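Local coordinates for peptidoglycan N-acetylglucosamine deacetylase (Agathobacter rectalis, PDB 5JMU), which probably removes acetyl groups from N-acetylglucosamine in peptidoglycan through its zinc-bearing polysaccharide deacetylase (NodB-like) catalytic domain, at residues K160-S163 / T164-V168. Residues are numbered along the deposited sequence; the frame is centred on the assembly and turned at random.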
loop_
_atom_site.group_PDB
_atom_site.type_symbol
_atom_site.label_atom_id
_atom_site.label_comp_id
_atom_site.label_asym_id
_atom_site.label_seq_id
_atom_site.Cartn_x
_atom_site.Cartn_y
_atom_site.Cartn_z
ATOM N N LYS A 160 -15.155 -13.715 -1.002
ATOM C CA LYS A 160 -16.524 -13.222 -1.065
ATOM C C LYS A 160 -16.510 -11.794 -0.546
ATOM O O LYS A 160 -16.101 -11.569 0.594
ATOM C CB LYS A 160 -17.463 -14.073 -0.219
ATOM N N PRO A 161 -16.926 -10.820 -1.378
ATOM C CA PRO A 161 -16.884 -9.413 -0.952
ATOM C C PRO A 161 -17.808 -9.141 0.225
ATOM O O PRO A 161 -18.822 -9.808 0.366
ATOM C CB PRO A 161 -17.375 -8.648 -2.186
ATOM C CG PRO A 161 -17.218 -9.633 -3.328
ATOM C CD PRO A 161 -17.499 -10.959 -2.726
ATOM N N ILE A 162 -17.446 -8.160 1.055
ATOM C CA ILE A 162 -18.335 -7.714 2.123
ATOM C C ILE A 162 -18.975 -6.421 1.641
ATOM O O ILE A 162 -18.656 -5.924 0.547
ATOM C CB ILE A 162 -17.572 -7.517 3.453
ATOM C CG1 ILE A 162 -16.400 -6.547 3.263
ATOM C CG2 ILE A 162 -17.062 -8.863 3.933
ATOM C CD1 ILE A 162 -15.662 -6.192 4.557
ATOM N N SER A 163 -19.881 -5.865 2.426
ATOM C CA SER A 163 -20.544 -4.658 1.993
ATOM C C SER A 163 -19.685 -3.423 2.250
ATOM O O SER A 163 -18.716 -3.438 3.034
ATOM C CB SER A 163 -21.870 -4.503 2.711
ATOM O OG SER A 163 -21.644 -4.153 4.063
ATOM N N THR A 164 -20.048 -2.354 1.549
ATOM C CA THR A 164 -19.401 -1.089 1.792
ATOM C C THR A 164 -19.500 -0.707 3.258
ATOM O O THR A 164 -18.495 -0.264 3.867
ATOM C CB THR A 164 -20.011 0.002 0.914
ATOM O OG1 THR A 164 -19.640 -0.252 -0.441
ATOM C CG2 THR A 164 -19.450 1.406 1.303
ATOM N N GLU A 165 -20.692 -0.870 3.838
ATOM C CA GLU A 165 -20.873 -0.534 5.241
ATOM C C GLU A 165 -19.982 -1.377 6.138
ATOM O O GLU A 165 -19.467 -0.874 7.154
ATOM C CB GLU A 165 -22.339 -0.695 5.638
ATOM C CG GLU A 165 -22.642 -0.189 7.051
ATOM C CD GLU A 165 -22.079 1.231 7.329
ATOM O OE1 GLU A 165 -22.368 2.180 6.546
ATOM O OE2 GLU A 165 -21.332 1.386 8.333
ATOM N N GLN A 166 -19.767 -2.649 5.789
ATOM C CA GLN A 166 -18.897 -3.472 6.608
ATOM C C GLN A 166 -17.434 -2.998 6.520
ATOM O O GLN A 166 -16.698 -3.041 7.533
ATOM C CB GLN A 166 -19.053 -4.933 6.195
ATOM C CG GLN A 166 -20.427 -5.537 6.533
ATOM C CD GLN A 166 -20.608 -6.984 6.033
ATOM O OE1 GLN A 166 -20.653 -7.244 4.828
ATOM N NE2 GLN A 166 -20.703 -7.927 6.970
ATOM N N VAL A 167 -17.006 -2.526 5.337
ATOM C CA VAL A 167 -15.649 -1.995 5.197
ATOM C C VAL A 167 -15.513 -0.766 6.091
ATOM O O VAL A 167 -14.519 -0.600 6.806
ATOM C CB VAL A 167 -15.295 -1.637 3.716
ATOM C CG1 VAL A 167 -13.945 -0.896 3.631
ATOM C CG2 VAL A 167 -15.264 -2.878 2.814
ATOM N N VAL A 168 -16.523 0.104 6.058
ATOM C CA VAL A 168 -16.478 1.295 6.900
ATOM C C VAL A 168 -16.275 0.889 8.375
ATOM O O VAL A 168 -15.390 1.413 9.067
ATOM C CB VAL A 168 -17.757 2.160 6.732
ATOM C CG1 VAL A 168 -17.729 3.316 7.752
ATOM C CG2 VAL A 168 -17.817 2.713 5.284
#
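Ser163 and Gln166 exchange hydrogen bonds at the start of a helix, a worked example of the capping box. Ser163 holds the N-cap position: its OG, tucked over the backbone with N and C on its flanks (chi1 72°), accepts from Gln166 N at 3.0 Å. In one of the two conformers modelled for Gln166, CG leaves beside the backbone N and the chain, stretched out past CG, runs back over the serine until OE1 takes the Ser163 N-H on a lone pair, in the carbonyl plane, at 2.9 Å and nearly straight (172°). These two bonds complete the box; a weak one from Ser163 OG to Gln166 OE1, 3.3 Å long, adds to it. An alanine in place of Ser163 would probably leave Gln166 N without its capping acceptor and take away the weak second bond to OE1. Val167 N donates to Ser163 O, an i to i+4 bond of the first turn. Beside the polar box, Ile162 turns CD1 to Val167 CG2 at 3.8 Å, the two side chains nearly perpendicular. The cap thus joins the loop after strand 152-153 to helix 164-175 at the domain surface, where Ile162 and Val167 both pack on Phe191 of helix 190-193; the Phe191 carbonyl oxygen is also hydrogen-bonded to Thr164 OG1.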